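Local coordinates for integron cassette protein (Vibrio cholerae, PDB 3FY6), which is of unknown function but is encoded on a mobile integron gene cassette and forms a two-fold symmetric pair in the crystal, at the interface of chains A and B. Coordinates in Å, arbitrary orientation; residue numbers count along the deposited sequence, not the author numbering. Chains: chain A/B, Integron cassette protein.

Contact 1: the interface of chains A and B. Residues chain A 76, 79-80, 83; chain B 122, 125-126.
The short C-terminal helix 120-125 of chain B, with the last residue beyond it, lies against helix 77-89 of chain A, and B:Tyr125 buries more surface against the partner than any other residue of this patch. Its phenol ring stacks on the imidazole of A:His83, with centroids 3.7 Å apart and planes 16° from parallel; CD1 of the tyrosine sits over the centre of the histidine ring. Two flat aromatic groups suit this place because each offers a broad face. CG of A:His83 is anti to its backbone N (chi1 178°), which carries the imidazole out over the phenol. The tyrosine hydroxyl OH donates to OD1 of A:Asn79 at 2.6 Å, tilted 25° from the amide's carbonyl plane; asparagine suits the spot by offering this acceptor. CD2 of A:Leu80 sits over the face of the B:Phe126 ring and touches CE2 of B:Tyr125 at 3.7 Å, while CD1 reaches the ring's rim at CZ, 3.8 Å away. B:Trp122 turns its indole edge to the backbone O of A:Leu80, in the ring plane near CH2, and its CZ3 touches CD2 of A:His83 at 3.7 Å. The forked leucine thus touches three aromatic side chains. A:Ile76 adds CD1 beside B:Phe126. The C-terminal tail of chain B lies along the first turns of helix 77-89 of chain A.

Contact 2: the interface of chains A and B. Residues chain A 112, 115-117; chain B 104-105, 108, 111.
One face of the B:Trp108 indole is covered by the segment of chain A that follows helix 95-114: CA of A:Lys116 lies 3.5 Å above the ring plane and CD of A:Pro117 3.4 Å above it, both offset toward the rim. Each makes a CH-pi contact with the five-membered ring. Proline suits this place because its ring presents a CH2 group next to the backbone nitrogen, and it crosses the indole at about a right angle. At the indole edge, nearly in its plane, comes the end of the chain A helix: the pyrrole N-H at NE1 donates to the backbone carbonyl O of A:Val112 at 2.9 Å, with 156° at the hydrogen, approaching 30° off the carbonyl plane. Tryptophan therefore combines a broad apolar face with a polar edge that reads a main-chain carbonyl. CG of B:Trp108 is anti to its backbone N (chi1 -169°), which swings the indole toward the partner. CG1 of A:Val112 lies off the ring plane, on the side away from A:Lys116, 3.5 Å from CZ2. A:Ala115 sets its methyl CB 3.6 Å from CD of B:Lys111. This lysine is poorly ordered, so a water link is tentative: the water lies 2.7 Å from the backbone O of A:Ala115 and 2.9 Å from the amine NZ of B:Lys111.

Contact 3: the interface of chains A and B. Residues chain A 72, 74, 108, 112, 116; chain B 72, 74, 108, 112, 116.
Helix 95-114 of each chain meets its counterpart near the C-terminal ends, and the loops holding residues 72 and 74 meet alongside them. The two valines touch branch to branch: CG2 of A:Val112 lies 3.8 Å from CG2 of B:Val112, the side chains crossing obliquely. Short, branched and apolar, valine lets two helices approach closely at a two-fold axis. CG1 of B:Val112, anti to its backbone N (chi1 169°), turns instead toward A:Trp108 and lies 3.6 Å from its CZ2. The indole N-H of that tryptophan, at NE1, donates to the backbone O of B:Val112 at 2.9 Å, 153° at the hydrogen, the acceptor O lying 12° out of the indole plane. A:Trp108 is sandwiched: CG of A:Pro74 lies over one face and CA of B:Lys116 over the other. CG of B:Lys116, anti to its carbonyl carbon unlike that of A:Lys116, touches CZ2 of A:Trp108 at 3.7 Å. At A:Pro74 and B:Pro74 the backbones pair as an antiparallel beta bridge, to which proline, lacking an N-H, cannot donate. CB of A:Pro74 lies 3.2 Å from the backbone O of B:Tyr72, and CG of B:Pro74 3.4 Å from O of A:Tyr72. The rigid proline ring also gives the valine a compact apolar surface: CG of A:Pro74 is 3.8 Å from CG1 of B:Val112.

Contact 1: the interface of chains A and B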
ATOM      1  N   ILE A  76      -0.231  -3.437  -3.728  1.00 23.17           N
ATOM      2  CA  ILE A  76      -0.661  -4.200  -4.901  1.00 19.39           C
ATOM      3  C   ILE A  76      -0.986  -3.341  -6.141  1.00 17.26           C
ATOM      4  O   ILE A  76      -1.284  -3.874  -7.211  1.00 17.21           O
ATOM      5  CB  ILE A  76      -1.906  -5.029  -4.570  1.00 18.94           C
ATOM      6  CG1 ILE A  76      -2.088  -6.154  -5.597  1.00 19.75           C
ATOM      7  CG2 ILE A  76      -3.143  -4.117  -4.479  1.00 13.46           C
ATOM      8  CD1 ILE A  76      -3.269  -7.078  -5.293  1.00 25.52           C
ATOM      9  N   ASN A  79       0.726  -4.131  -9.452  1.00 15.52           N
ATOM     10  CA  ASN A  79       0.270  -5.419  -9.926  1.00 15.54           C
ATOM     11  C   ASN A  79      -1.089  -5.268 -10.620  1.00 13.34           C
ATOM     12  O   ASN A  79      -1.342  -5.897 -11.649  1.00 17.54           O
ATOM     13  CB  ASN A  79       0.199  -6.415  -8.756  1.00 15.79           C
ATOM     14  CG  ASN A  79      -0.329  -7.771  -9.178  1.00 27.99           C
ATOM     15  OD1 ASN A  79      -1.517  -8.048  -9.053  1.00 36.16           O
ATOM     16  ND2 ASN A  79       0.549  -8.618  -9.702  1.00 29.72           N
ATOM     17  N   LEU A  80      -1.949  -4.413 -10.078  1.00 13.45           N
ATOM     18  CA  LEU A  80      -3.218  -4.096 -10.756  1.00 15.05           C
ATOM     19  C   LEU A  80      -2.986  -3.493 -12.139  1.00 18.81           C
ATOM     20  O   LEU A  80      -3.631  -3.893 -13.108  1.00 18.11           O
ATOM     21  CB  LEU A  80      -4.075  -3.142  -9.930  1.00 15.77           C
ATOM     22  CG  LEU A  80      -4.512  -3.608  -8.542  1.00 17.89           C
ATOM     23  CD1 LEU A  80      -5.690  -2.768  -8.080  1.00 16.53           C
ATOM     24  CD2 LEU A  80      -4.866  -5.089  -8.535  1.00 11.64           C
ATOM     25  N   HIS A  83      -2.091  -6.168 -14.450  1.00 12.71           N
ATOM     26  CA  HIS A  83      -3.206  -7.032 -14.803  1.00 20.50           C
ATOM     27  C   HIS A  83      -4.030  -6.411 -15.918  1.00 19.09           C
ATOM     28  O   HIS A  83      -4.314  -7.060 -16.911  1.00 16.43           O
ATOM     29  CB  HIS A  83      -4.093  -7.334 -13.595  1.00 15.80           C
ATOM     30  CG  HIS A  83      -5.281  -8.194 -13.920  1.00 13.92           C
ATOM     31  ND1 HIS A  83      -5.161  -9.461 -14.438  1.00 15.81           N
ATOM     32  CD2 HIS A  83      -6.611  -7.956 -13.808  1.00 14.99           C
ATOM     33  CE1 HIS A  83      -6.366  -9.979 -14.622  1.00 16.69           C
ATOM     34  NE2 HIS A  83      -7.264  -9.086 -14.248  1.00 13.66           N
TER
ATOM     35  N   TRP B 122     -12.339  -6.052 -11.537  1.00 11.30           N
ATOM     36  CA  TRP B 122     -11.473  -6.038 -10.364  1.00 13.01           C
ATOM     37  C   TRP B 122     -11.904  -7.048  -9.304  1.00 16.84           C
ATOM     38  O   TRP B 122     -11.066  -7.619  -8.605  1.00 15.84           O
ATOM     39  CB  TRP B 122     -11.352  -4.628  -9.782  1.00 11.03           C
ATOM     40  CG  TRP B 122     -10.554  -3.735 -10.680  1.00 14.36           C
ATOM     41  CD1 TRP B 122     -10.950  -2.544 -11.227  1.00 15.94           C
ATOM     42  CD2 TRP B 122      -9.236  -3.983 -11.169  1.00 10.93           C
ATOM     43  NE1 TRP B 122      -9.944  -2.025 -12.007  1.00 16.96           N
ATOM     44  CE2 TRP B 122      -8.882  -2.893 -11.989  1.00 16.03           C
ATOM     45  CE3 TRP B 122      -8.316  -5.025 -10.989  1.00 14.22           C
ATOM     46  CZ2 TRP B 122      -7.651  -2.818 -12.633  1.00 14.54           C
ATOM     47  CZ3 TRP B 122      -7.105  -4.951 -11.622  1.00 14.01           C
ATOM     48  CH2 TRP B 122      -6.776  -3.855 -12.433  1.00 12.93           C
ATOM     49  N   TYR B 125     -10.464 -10.360  -9.981  1.00 20.05           N
ATOM     50  CA  TYR B 125      -9.008 -10.444  -9.864  1.00 17.16           C
ATOM     51  C   TYR B 125      -8.492 -10.495  -8.432  1.00 21.52           C
ATOM     52  O   TYR B 125      -7.607 -11.288  -8.113  1.00 25.21           O
ATOM     53  CB  TYR B 125      -8.343  -9.279 -10.603  1.00 20.68           C
ATOM     54  CG  TYR B 125      -6.842  -9.364 -10.601  1.00 15.25           C
ATOM     55  CD1 TYR B 125      -6.193 -10.349 -11.328  1.00 22.60           C
ATOM     56  CD2 TYR B 125      -6.071  -8.469  -9.864  1.00 16.75           C
ATOM     57  CE1 TYR B 125      -4.824 -10.444 -11.337  1.00 24.68           C
ATOM     58  CE2 TYR B 125      -4.686  -8.551  -9.872  1.00 20.47           C
ATOM     59  CZ  TYR B 125      -4.076  -9.546 -10.612  1.00 22.98           C
ATOM     60  OH  TYR B 125      -2.714  -9.660 -10.636  1.00 25.34           O
ATOM     61  N   PHE B 126      -9.020  -9.637  -7.569  1.00 20.23           N
ATOM     62  CA  PHE B 126      -8.573  -9.619  -6.184  1.00 20.48           C
ATOM     63  C   PHE B 126      -9.672  -9.111  -5.263  1.00 26.45           C
ATOM     64  O   PHE B 126     -10.753  -8.748  -5.725  1.00 29.55           O
ATOM     65  CB  PHE B 126      -7.283  -8.794  -6.029  1.00 17.31           C
ATOM     66  CG  PHE B 126      -7.507  -7.306  -5.863  1.00 17.45           C
ATOM     67  CD1 PHE B 126      -6.959  -6.628  -4.783  1.00 14.40           C
ATOM     68  CD2 PHE B 126      -8.244  -6.587  -6.797  1.00 18.19           C
ATOM     69  CE1 PHE B 126      -7.143  -5.252  -4.627  1.00 21.34           C
ATOM     70  CE2 PHE B 126      -8.436  -5.217  -6.655  1.00 20.62           C
ATOM     71  CZ  PHE B 126      -7.884  -4.544  -5.574  1.00 22.34           C
ATOM     72  OXT PHE B 126      -9.506  -9.064  -4.042  1.00 29.92           O
TER

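Contact 2: the interface of chains A and B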
ATOM      1  N   VAL A 112      -7.591   6.346  -0.742  1.00 14.04           N
ATOM      2  CA  VAL A 112      -6.581   5.995   0.248  1.00 15.28           C
ATOM      3  C   VAL A 112      -5.925   7.263   0.798  1.00 20.48           C
ATOM      4  O   VAL A 112      -5.833   7.461   2.012  1.00 17.09           O
ATOM      5  CB  VAL A 112      -5.524   5.074  -0.381  1.00 13.63           C
ATOM      6  CG1 VAL A 112      -4.363   4.808   0.601  1.00 10.02           C
ATOM      7  CG2 VAL A 112      -6.185   3.755  -0.809  1.00 12.14           C
ATOM      8  N   ALA A 115      -8.160   9.276   2.963  1.00 18.03           N
ATOM      9  CA  ALA A 115      -8.426   8.641   4.249  1.00 19.75           C
ATOM     10  C   ALA A 115      -7.186   8.488   5.135  1.00 20.01           C
ATOM     11  O   ALA A 115      -7.268   7.934   6.219  1.00 16.14           O
ATOM     12  CB  ALA A 115      -9.092   7.274   4.032  1.00 13.55           C
ATOM     13  N   LYS A 116      -6.036   8.957   4.672  1.00 23.53           N
ATOM     14  CA  LYS A 116      -4.806   8.832   5.449  1.00 17.26           C
ATOM     15  C   LYS A 116      -4.974   9.402   6.865  1.00 21.19           C
ATOM     16  O   LYS A 116      -5.584  10.443   7.042  1.00 19.37           O
ATOM     17  CB  LYS A 116      -3.668   9.553   4.730  1.00 22.65           C
ATOM     18  CG  LYS A 116      -2.282   9.273   5.281  1.00 32.31           C
ATOM     19  CD  LYS A 116      -1.206   9.969   4.447  1.00 38.65           C
ATOM     20  CE  LYS A 116      -1.211  11.474   4.671  1.00 42.31           C
ATOM     21  NZ  LYS A 116      -0.219  12.178   3.802  1.00 47.44           N
ATOM     22  N   PRO A 117      -4.424   8.714   7.885  1.00 16.25           N
ATOM     23  CA  PRO A 117      -4.534   9.206   9.264  1.00 18.06           C
ATOM     24  C   PRO A 117      -4.113  10.676   9.379  1.00 20.68           C
ATOM     25  O   PRO A 117      -3.058  11.062   8.878  1.00 21.03           O
ATOM     26  CB  PRO A 117      -3.550   8.321  10.022  1.00 20.49           C
ATOM     27  CG  PRO A 117      -3.535   7.050   9.259  1.00 25.59           C
ATOM     28  CD  PRO A 117      -3.642   7.471   7.806  1.00 20.59           C
TER
ATOM     29  N   LEU B 104      -5.619   4.154  14.517  1.00 22.04           N
ATOM     30  CA  LEU B 104      -5.841   4.992  13.329  1.00 21.50           C
ATOM     31  C   LEU B 104      -5.245   4.351  12.083  1.00 15.96           C
ATOM     32  O   LEU B 104      -5.813   4.441  10.997  1.00 18.08           O
ATOM     33  CB  LEU B 104      -5.275   6.397  13.514  1.00 17.96           C
ATOM     34  CG  LEU B 104      -6.120   7.318  14.400  1.00 24.77           C
ATOM     35  CD1 LEU B 104      -5.369   8.608  14.666  1.00 24.06           C
ATOM     36  CD2 LEU B 104      -7.470   7.602  13.755  1.00 21.31           C
ATOM     37  N   VAL B 105      -4.101   3.693  12.250  1.00 15.02           N
ATOM     38  CA  VAL B 105      -3.478   2.987  11.146  1.00 19.85           C
ATOM     39  C   VAL B 105      -4.373   1.822  10.709  1.00 19.65           C
ATOM     40  O   VAL B 105      -4.591   1.609   9.512  1.00 20.53           O
ATOM     41  CB  VAL B 105      -2.052   2.502  11.511  1.00 23.61           C
ATOM     42  CG1 VAL B 105      -1.447   1.688  10.371  1.00 24.63           C
ATOM     43  CG2 VAL B 105      -1.153   3.695  11.836  1.00 18.01           C
ATOM     44  N   TRP B 108      -7.303   3.073   8.816  1.00 12.22           N
ATOM     45  CA  TRP B 108      -6.879   3.382   7.461  1.00 15.83           C
ATOM     46  C   TRP B 108      -6.819   2.114   6.610  1.00 19.11           C
ATOM     47  O   TRP B 108      -7.373   2.070   5.524  1.00 15.85           O
ATOM     48  CB  TRP B 108      -5.509   4.040   7.470  1.00 12.62           C
ATOM     49  CG  TRP B 108      -5.113   4.616   6.140  1.00 14.83           C
ATOM     50  CD1 TRP B 108      -5.937   5.168   5.197  1.00 19.61           C
ATOM     51  CD2 TRP B 108      -3.788   4.719   5.626  1.00 15.22           C
ATOM     52  NE1 TRP B 108      -5.201   5.601   4.122  1.00 14.96           N
ATOM     53  CE2 TRP B 108      -3.876   5.342   4.365  1.00 17.03           C
ATOM     54  CE3 TRP B 108      -2.529   4.348   6.112  1.00 15.61           C
ATOM     55  CZ2 TRP B 108      -2.754   5.592   3.584  1.00 19.21           C
ATOM     56  CZ3 TRP B 108      -1.421   4.600   5.339  1.00 17.66           C
ATOM     57  CH2 TRP B 108      -1.536   5.216   4.092  1.00 21.26           C
ATOM     58  N   LYS B 111     -10.179   0.983   5.732  1.00 14.66           N
ATOM     59  CA  LYS B 111     -10.787   1.885   4.746  1.00 20.74           C
ATOM     60  C   LYS B 111     -10.266   1.592   3.346  1.00 20.42           C
ATOM     61  O   LYS B 111     -11.018   1.618   2.376  1.00 20.58           O
ATOM     62  CB  LYS B 111     -10.509   3.357   5.084  1.00 25.17           C
ATOM     63  CG  LYS B 111     -11.403   3.942   6.177  1.00 44.32           C
ATOM     64  CD  LYS B 111     -11.195   5.457   6.293  1.00 53.44           C
ATOM     65  CE  LYS B 111     -11.826   6.035   7.550  1.00 49.60           C
ATOM     66  NZ  LYS B 111     -11.337   7.428   7.812  1.00 50.91           N
TER
HETATM   67  O   HOH W   1      -8.617   6.385   7.913  1.00 42.09           O

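Contact 3: the interface of chains A and B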
ATOM      1  N   TYR A  72       0.737   7.411  -0.873  1.00 16.30           N
ATOM      2  CA  TYR A  72       1.070   6.093  -0.335  1.00 14.41           C
ATOM      3  C   TYR A  72      -0.010   5.104  -0.736  1.00 17.82           C
ATOM      4  O   TYR A  72      -0.962   4.874   0.005  1.00 28.24           O
ATOM      5  CB  TYR A  72       1.229   6.185   1.196  1.00 16.49           C
ATOM      6  CG  TYR A  72       2.208   7.279   1.542  1.00 18.30           C
ATOM      7  CD1 TYR A  72       3.574   7.024   1.566  1.00 17.53           C
ATOM      8  CD2 TYR A  72       1.780   8.588   1.741  1.00 22.40           C
ATOM      9  CE1 TYR A  72       4.484   8.033   1.831  1.00 20.90           C
ATOM     10  CE2 TYR A  72       2.680   9.603   2.009  1.00 21.65           C
ATOM     11  CZ  TYR A  72       4.032   9.319   2.055  1.00 24.48           C
ATOM     12  OH  TYR A  72       4.938  10.324   2.317  1.00 29.17           O
ATOM     13  N   PRO A  74      -1.826   1.468  -2.048  1.00 26.54           N
ATOM     14  CA  PRO A  74      -1.701   0.074  -1.614  1.00 19.74           C
ATOM     15  C   PRO A  74      -0.555  -0.591  -2.380  1.00 18.54           C
ATOM     16  O   PRO A  74      -0.290  -0.236  -3.531  1.00 21.70           O
ATOM     17  CB  PRO A  74      -3.043  -0.530  -2.010  1.00 27.16           C
ATOM     18  CG  PRO A  74      -3.994   0.656  -2.040  1.00 24.46           C
ATOM     19  CD  PRO A  74      -3.176   1.791  -2.543  1.00 24.48           C
ATOM     20  N   TRP A 108      -9.266   4.553  -6.448  1.00 13.53           N
ATOM     21  CA  TRP A 108      -8.942   3.874  -5.198  1.00 12.23           C
ATOM     22  C   TRP A 108      -7.762   4.561  -4.497  1.00 14.48           C
ATOM     23  O   TRP A 108      -7.811   4.865  -3.303  1.00 13.77           O
ATOM     24  CB  TRP A 108      -8.584   2.415  -5.482  1.00  9.91           C
ATOM     25  CG  TRP A 108      -8.352   1.580  -4.247  1.00 13.27           C
ATOM     26  CD1 TRP A 108      -8.953   1.725  -3.032  1.00 10.13           C
ATOM     27  CD2 TRP A 108      -7.505   0.429  -4.139  1.00 12.40           C
ATOM     28  NE1 TRP A 108      -8.521   0.743  -2.167  1.00 14.78           N
ATOM     29  CE2 TRP A 108      -7.626  -0.061  -2.821  1.00 11.01           C
ATOM     30  CE3 TRP A 108      -6.643  -0.224  -5.023  1.00 16.56           C
ATOM     31  CZ2 TRP A 108      -6.916  -1.165  -2.369  1.00 15.19           C
ATOM     32  CZ3 TRP A 108      -5.940  -1.330  -4.573  1.00 17.55           C
ATOM     33  CH2 TRP A 108      -6.089  -1.794  -3.265  1.00 15.83           C
ATOM     34  N   VAL A 112      -7.591   6.346  -0.742  1.00 14.04           N
ATOM     35  CA  VAL A 112      -6.581   5.995   0.248  1.00 15.28           C
ATOM     36  C   VAL A 112      -5.925   7.263   0.798  1.00 20.48           C
ATOM     37  O   VAL A 112      -5.833   7.461   2.012  1.00 17.09           O
ATOM     38  CB  VAL A 112      -5.524   5.074  -0.381  1.00 13.63           C
ATOM     39  CG1 VAL A 112      -4.363   4.808   0.601  1.00 10.02           C
ATOM     40  CG2 VAL A 112      -6.185   3.755  -0.809  1.00 12.14           C
ATOM     41  N   LYS A 116      -6.036   8.957   4.672  1.00 23.53           N
ATOM     42  CA  LYS A 116      -4.806   8.832   5.449  1.00 17.26           C
ATOM     43  C   LYS A 116      -4.974   9.402   6.865  1.00 21.19           C
ATOM     44  O   LYS A 116      -5.584  10.443   7.042  1.00 19.37           O
ATOM     45  CB  LYS A 116      -3.668   9.553   4.730  1.00 22.65           C
ATOM     46  CG  LYS A 116      -2.282   9.273   5.281  1.00 32.31           C
ATOM     47  CD  LYS A 116      -1.206   9.969   4.447  1.00 38.65           C
ATOM     48  CE  LYS A 116      -1.211  11.474   4.671  1.00 42.31           C
ATOM     49  NZ  LYS A 116      -0.219  12.178   3.802  1.00 47.44           N
TER
ATOM     50  N   TYR B  72      -4.235  -5.619   1.518  1.00 12.61           N
ATOM     51  CA  TYR B  72      -3.165  -4.990   0.743  1.00 17.05           C
ATOM     52  C   TYR B  72      -2.967  -3.512   1.105  1.00 24.36           C
ATOM     53  O   TYR B  72      -3.395  -2.622   0.379  1.00 32.06           O
ATOM     54  CB  TYR B  72      -3.431  -5.172  -0.761  1.00 20.43           C
ATOM     55  CG  TYR B  72      -3.692  -6.624  -1.128  1.00 28.62           C
ATOM     56  CD1 TYR B  72      -2.646  -7.528  -1.262  1.00 30.56           C
ATOM     57  CD2 TYR B  72      -4.986  -7.096  -1.314  1.00 29.04           C
ATOM     58  CE1 TYR B  72      -2.879  -8.857  -1.582  1.00 30.00           C
ATOM     59  CE2 TYR B  72      -5.227  -8.421  -1.633  1.00 31.97           C
ATOM     60  CZ  TYR B  72      -4.168  -9.295  -1.761  1.00 33.04           C
ATOM     61  OH  TYR B  72      -4.398 -10.609  -2.082  1.00 40.07           O
ATOM     62  N   PRO B  74      -0.911   0.154   2.178  1.00 19.44           N
ATOM     63  CA  PRO B  74       0.216   0.874   1.584  1.00 17.50           C
ATOM     64  C   PRO B  74       1.533   0.310   2.103  1.00 18.02           C
ATOM     65  O   PRO B  74       1.587  -0.170   3.230  1.00 20.40           O
ATOM     66  CB  PRO B  74       0.004   2.303   2.070  1.00 23.83           C
ATOM     67  CG  PRO B  74      -1.475   2.395   2.325  1.00 25.34           C
ATOM     68  CD  PRO B  74      -1.846   1.052   2.875  1.00 22.24           C
ATOM     69  N   TRP B 108      -7.303   3.073   8.816  1.00 12.22           N
ATOM     70  CA  TRP B 108      -6.879   3.382   7.461  1.00 15.83           C
ATOM     71  C   TRP B 108      -6.819   2.114   6.610  1.00 19.11           C
ATOM     72  O   TRP B 108      -7.373   2.070   5.524  1.00 15.85           O
ATOM     73  CB  TRP B 108      -5.509   4.040   7.470  1.00 12.62           C
ATOM     74  CG  TRP B 108      -5.113   4.616   6.140  1.00 14.83           C
ATOM     75  CD1 TRP B 108      -5.937   5.168   5.197  1.00 19.61           C
ATOM     76  CD2 TRP B 108      -3.788   4.719   5.626  1.00 15.22           C
ATOM     77  NE1 TRP B 108      -5.201   5.601   4.122  1.00 14.96           N
ATOM     78  CE2 TRP B 108      -3.876   5.342   4.365  1.00 17.03           C
ATOM     79  CE3 TRP B 108      -2.529   4.348   6.112  1.00 15.61           C
ATOM     80  CZ2 TRP B 108      -2.754   5.592   3.584  1.00 19.21           C
ATOM     81  CZ3 TRP B 108      -1.421   4.600   5.339  1.00 17.66           C
ATOM     82  CH2 TRP B 108      -1.536   5.216   4.092  1.00 21.26           C
ATOM     83  N   VAL B 112      -8.968   1.331   3.255  1.00 13.95           N
ATOM     84  CA  VAL B 112      -8.344   0.946   2.001  1.00 16.16           C
ATOM     85  C   VAL B 112      -9.022  -0.319   1.467  1.00 15.84           C
ATOM     86  O   VAL B 112      -9.397  -0.397   0.300  1.00 18.36           O
ATOM     87  CB  VAL B 112      -6.845   0.689   2.210  1.00 17.98           C
ATOM     88  CG1 VAL B 112      -6.229   0.028   0.990  1.00 18.90           C
ATOM     89  CG2 VAL B 112      -6.132   2.008   2.549  1.00 16.67           C
ATOM     90  N   LYS B 116     -11.691  -0.793  -2.101  1.00 14.45           N
ATOM     91  CA  LYS B 116     -11.132  -1.504  -3.253  1.00 20.97           C
ATOM     92  C   LYS B 116     -12.012  -1.330  -4.494  1.00 23.76           C
ATOM     93  O   LYS B 116     -13.237  -1.226  -4.384  1.00 20.09           O
ATOM     94  CB  LYS B 116     -10.978  -3.000  -2.968  1.00 30.53           C
ATOM     95  CG  LYS B 116      -9.923  -3.342  -1.940  1.00 35.96           C
ATOM     96  CD  LYS B 116      -9.440  -4.782  -2.079  1.00 30.60           C
ATOM     97  CE  LYS B 116     -10.572  -5.733  -2.313  1.00 30.85           C
ATOM     98  NZ  LYS B 116     -10.218  -7.116  -1.877  1.00 39.48           N
TER

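Contact 3 straddles the two-fold axis, and contact 2 adjoins it, their C-alpha centres about 7 Å apart; they share A:Val112, A:Lys116 and B:Trp108, so the C-terminal part of helix 95-114 and the loop after it serve both. Contact 1 lies further out, about 14 Å from contact 3 and 21 Å from contact 2, and uses helices 77-89 and 120-125 and the residues next to them. Symmetry repeats contacts 1 and 2 with the chains exchanged, so each subunit lends its C-terminal segment to the other. This reciprocal clasp is consistent with a dimer, although the crystal alone does not prove one in solution.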